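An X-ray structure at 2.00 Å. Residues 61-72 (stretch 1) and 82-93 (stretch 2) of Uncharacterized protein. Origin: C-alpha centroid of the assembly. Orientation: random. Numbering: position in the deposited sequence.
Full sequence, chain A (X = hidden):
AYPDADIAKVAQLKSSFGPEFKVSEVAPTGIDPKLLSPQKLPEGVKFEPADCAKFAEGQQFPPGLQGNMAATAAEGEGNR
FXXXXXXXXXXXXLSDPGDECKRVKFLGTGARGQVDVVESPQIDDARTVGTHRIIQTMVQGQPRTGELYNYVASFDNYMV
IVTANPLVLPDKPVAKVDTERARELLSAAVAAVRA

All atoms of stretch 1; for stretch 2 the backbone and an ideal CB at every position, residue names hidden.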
# COMPACT_ATOMS: atom_id res chain seq x y z
N PHE A 61 -6.22 2.98 8.96
CA PHE A 61 -6.37 2.01 10.02
C PHE A 61 -6.77 2.74 11.30
O PHE A 61 -5.92 3.40 11.92
CB PHE A 61 -5.09 1.21 10.24
CG PHE A 61 -4.72 0.35 9.06
CD1 PHE A 61 -4.16 0.91 7.92
CD2 PHE A 61 -4.92 -1.02 9.10
CE1 PHE A 61 -3.83 0.12 6.85
CE2 PHE A 61 -4.58 -1.82 8.03
CZ PHE A 61 -4.03 -1.25 6.90
N PRO A 62 -8.06 2.65 11.68
CA PRO A 62 -8.60 3.28 12.89
C PRO A 62 -7.72 3.02 14.12
O PRO A 62 -7.18 1.92 14.26
CB PRO A 62 -9.98 2.63 13.04
CG PRO A 62 -10.02 1.49 12.06
CD PRO A 62 -9.08 1.87 10.97
N PRO A 63 -7.57 4.03 14.98
CA PRO A 63 -6.64 3.97 16.12
C PRO A 63 -7.02 2.94 17.20
O PRO A 63 -6.21 2.67 18.08
CB PRO A 63 -6.69 5.39 16.69
CG PRO A 63 -7.95 5.99 16.16
CD PRO A 63 -8.18 5.36 14.83
N GLY A 64 -8.22 2.38 17.13
CA GLY A 64 -8.65 1.39 18.12
C GLY A 64 -8.37 -0.07 17.78
O GLY A 64 -8.38 -0.93 18.67
N LEU A 65 -8.12 -0.36 16.50
CA LEU A 65 -7.87 -1.72 16.04
C LEU A 65 -6.78 -2.44 16.82
O LEU A 65 -5.72 -1.88 17.09
CB LEU A 65 -7.48 -1.73 14.56
CG LEU A 65 -8.53 -1.74 13.45
CD1 LEU A 65 -7.80 -1.89 12.13
CD2 LEU A 65 -9.55 -2.85 13.63
N GLN A 66 -7.03 -3.70 17.15
CA GLN A 66 -5.97 -4.54 17.65
C GLN A 66 -5.59 -5.54 16.57
O GLN A 66 -6.43 -5.95 15.75
CB GLN A 66 -6.40 -5.25 18.92
CG GLN A 66 -7.18 -4.34 19.85
CD GLN A 66 -7.49 -5.00 21.17
OE1 GLN A 66 -6.58 -5.36 21.92
NE2 GLN A 66 -8.78 -5.16 21.46
N GLY A 67 -4.32 -5.92 16.54
CA GLY A 67 -3.86 -6.88 15.57
C GLY A 67 -2.35 -6.91 15.42
O GLY A 67 -1.62 -6.22 16.13
N ASN A 68 -1.89 -7.71 14.47
CA ASN A 68 -0.48 -7.93 14.23
C ASN A 68 -0.17 -7.68 12.75
O ASN A 68 -1.06 -7.74 11.91
CB ASN A 68 -0.08 -9.34 14.64
CG ASN A 68 -0.28 -9.60 16.13
OD1 ASN A 68 0.12 -8.78 16.96
ND2 ASN A 68 -0.90 -10.72 16.47
N MET A 69 1.10 -7.40 12.47
CA MET A 69 1.59 -7.17 11.11
C MET A 69 2.92 -7.85 10.93
O MET A 69 3.68 -8.02 11.87
CB MET A 69 1.74 -5.67 10.84
CG MET A 69 2.60 -5.00 11.88
SD MET A 69 3.41 -3.48 11.37
CE MET A 69 2.07 -2.33 11.33
N ALA A 70 3.19 -8.27 9.70
CA ALA A 70 4.49 -8.77 9.29
C ALA A 70 4.76 -8.21 7.90
O ALA A 70 3.81 -7.94 7.16
CB ALA A 70 4.51 -10.31 9.26
N ALA A 71 6.02 -8.07 7.53
CA ALA A 71 6.31 -7.51 6.22
C ALA A 71 7.54 -8.11 5.56
O ALA A 71 8.42 -8.67 6.22
CB ALA A 71 6.45 -6.00 6.33
N THR A 72 7.54 -8.05 4.24
CA THR A 72 8.72 -8.36 3.45
C THR A 72 8.95 -7.16 2.54
O THR A 72 8.02 -6.69 1.89
CB THR A 72 8.56 -9.64 2.62
OG1 THR A 72 8.49 -10.77 3.51
CG2 THR A 72 9.77 -9.82 1.69
N UNK A 82 7.28 -2.91 -0.68
CA UNK A 82 6.98 -3.35 0.68
C UNK A 82 5.71 -4.19 0.68
O UNK A 82 4.65 -3.72 0.27
CB UNK A 82 6.83 -2.15 1.62
N UNK A 83 5.81 -5.44 1.12
CA UNK A 83 4.62 -6.29 1.21
C UNK A 83 4.25 -6.48 2.69
O UNK A 83 4.97 -7.16 3.42
CB UNK A 83 4.86 -7.64 0.53
N UNK A 84 3.14 -5.88 3.13
CA UNK A 84 2.70 -5.97 4.52
C UNK A 84 1.44 -6.82 4.64
O UNK A 84 0.50 -6.66 3.86
CB UNK A 84 2.45 -4.57 5.09
N UNK A 85 1.45 -7.74 5.61
CA UNK A 85 0.28 -8.57 5.92
C UNK A 85 -0.19 -8.24 7.32
O UNK A 85 0.61 -8.24 8.26
CB UNK A 85 0.60 -10.06 5.79
N UNK A 86 -1.49 -7.97 7.44
CA UNK A 86 -2.10 -7.55 8.69
C UNK A 86 -3.27 -8.47 9.06
O UNK A 86 -4.05 -8.85 8.18
CB UNK A 86 -2.57 -6.10 8.59
N UNK A 87 -3.37 -8.83 10.33
CA UNK A 87 -4.56 -9.53 10.85
C UNK A 87 -5.08 -8.72 12.02
O UNK A 87 -4.32 -8.42 12.93
CB UNK A 87 -4.24 -10.97 11.27
N UNK A 88 -6.37 -8.36 11.99
CA UNK A 88 -6.98 -7.54 13.05
C UNK A 88 -8.17 -8.23 13.74
O UNK A 88 -8.72 -9.19 13.22
CB UNK A 88 -7.44 -6.20 12.46
N UNK A 89 -8.57 -7.72 14.89
CA UNK A 89 -9.62 -8.38 15.68
C UNK A 89 -10.99 -8.20 15.03
O UNK A 89 -11.93 -8.92 15.35
CB UNK A 89 -9.64 -7.83 17.11
N UNK A 90 -11.10 -7.21 14.14
CA UNK A 90 -12.25 -7.14 13.24
C UNK A 90 -11.79 -6.58 11.89
O UNK A 90 -10.69 -6.04 11.80
CB UNK A 90 -13.36 -6.28 13.84
N UNK A 91 -12.61 -6.75 10.84
CA UNK A 91 -12.15 -6.30 9.53
C UNK A 91 -11.94 -4.79 9.46
O UNK A 91 -12.72 -4.04 10.04
CB UNK A 91 -13.15 -6.73 8.46
N UNK A 92 -10.90 -4.37 8.74
CA UNK A 92 -10.67 -2.95 8.47
C UNK A 92 -11.62 -2.49 7.38
O UNK A 92 -11.71 -3.14 6.34
CB UNK A 92 -9.22 -2.69 8.06
N UNK A 93 -12.35 -1.39 7.62
CA UNK A 93 -13.19 -0.87 6.54
C UNK A 93 -12.33 -0.51 5.32
O UNK A 93 -11.35 0.23 5.44
CB UNK A 93 -13.98 0.35 7.02

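Residues 67-72 and 82-88 form an antiparallel strand pair, so side chains of stretch 2 alternate between two faces of the sheet.

Position 82 points sideways, with its ideal CB 4.7 Å from T72 O. A beta-branched residue suits the extended backbone. It is I82, whose end leads away.

Position 83 pairs with T72. Its N donates to T72 O (2.7 Å) and its O accepts from T72 N (2.8 Å). Its CB lies on the face of T72 and A70, where a beta-branched or small apolar residue would suit. It is V83, with the ideal CB 3.6 Å from T72 O.

Position 84 lies opposite A71. The ideal CB is 4.4 Å from A71 CB, a small apolar contact for the start of a chain; stretch 1 does not set the far end. Several apolar residues would fit. It is M84; its CG is 3.9 Å from A71 CB, and its end leads away.

Position 85 points to the face of A70. Two bonds join the pair: 85 N to A70 O (2.8 Å) and A70 N to 85 O (3.0 Å). Small or apolar residues suit. It is A85; its CB lies beside that of A70.

Position 86 lies opposite M69, with its ideal CB 4.8 Å from F61 CE2 and 4.9 Å from M69 CB. A branched apolar residue could reach both. It is V86: CG2 is 4.1 Å from M69 CB, and both methyls come about equally close to the F61 ring (CG1 to F61 CE2, 4.5 Å).

Position 87 pairs with N68: 87 N to N68 O and N68 N to 87 O, both 3.0 Å. A polar side chain would suit the face shared with N68. It is E87, extended.

Position 88 lies opposite G67, which has no side chain. The ideal CB is 4.1 Å from L65 CD2, so a small or branched residue with a methyl suits. It is T88. CG2 packs 3.7 Å from L65 CD1; T88 OG1 donates to the backbone O of position 90 (2.6 Å).

Position 89 points toward stretch 1. Its N donates to Q66 O (2.9 Å); this needs a backbone N-H, which excludes proline. Small polar residues would suit. It is S89; OG is 4.3 Å from Q66 CB.

Position 90 points sideways near L65; a chain with a methylene stem would fit. It is E90, its CG 4.1 Å from L65 CD2.

Position 91 points away; phi of -64° permits proline. It is P91.

Position 92 points toward F61, P62 and L65, an apolar pocket for a medium aliphatic. It is V92: CG2 meets L65 CD1 (3.5 Å) and F61 CD2 (4.1 Å), CG1 meets P62 CD (4.3 Å), and both methyls lie near F61 and L65.

Position 93 points sideways; phi of -60° permits proline, among others. It is P93.

Stretch 2 82-93: IVMAVETSEPVP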
# COMPACT_ATOMS: atom_id res chain seq x y z
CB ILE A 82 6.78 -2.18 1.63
CG1 ILE A 82 8.02 -1.29 1.63
CG2 ILE A 82 6.45 -2.69 3.07
CD1 ILE A 82 7.83 -0.01 2.39
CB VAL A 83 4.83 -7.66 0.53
CG1 VAL A 83 3.54 -8.48 0.60
CG2 VAL A 83 5.25 -7.47 -0.92
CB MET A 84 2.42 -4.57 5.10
CG MET A 84 3.62 -3.64 5.11
SD MET A 84 3.24 -1.98 5.73
CE MET A 84 2.20 -1.31 4.43
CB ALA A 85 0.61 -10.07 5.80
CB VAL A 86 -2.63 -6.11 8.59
CG1 VAL A 86 -3.42 -5.72 9.85
CG2 VAL A 86 -1.49 -5.14 8.36
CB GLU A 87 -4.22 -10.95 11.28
CG GLU A 87 -5.44 -11.76 11.70
CD GLU A 87 -5.10 -13.16 12.21
OE1 GLU A 87 -5.98 -13.79 12.83
OE2 GLU A 87 -3.97 -13.63 11.98
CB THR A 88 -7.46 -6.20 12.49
OG1 THR A 88 -8.16 -6.41 11.26
CG2 THR A 88 -6.28 -5.29 12.23
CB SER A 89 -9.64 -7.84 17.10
OG SER A 89 -10.07 -6.50 17.08
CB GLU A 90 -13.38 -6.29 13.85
CG GLU A 90 -13.02 -4.90 14.25
CD GLU A 90 -14.13 -4.24 15.07
OE1 GLU A 90 -15.31 -4.56 14.85
OE2 GLU A 90 -13.81 -3.42 15.96
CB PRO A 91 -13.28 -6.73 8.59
CG PRO A 91 -14.06 -7.74 9.33
CD PRO A 91 -13.94 -7.38 10.77
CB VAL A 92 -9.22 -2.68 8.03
CG1 VAL A 92 -8.94 -1.19 8.01
CG2 VAL A 92 -8.25 -3.37 8.97
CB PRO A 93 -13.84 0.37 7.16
CG PRO A 93 -13.76 0.14 8.65
CD PRO A 93 -12.49 -0.62 8.87
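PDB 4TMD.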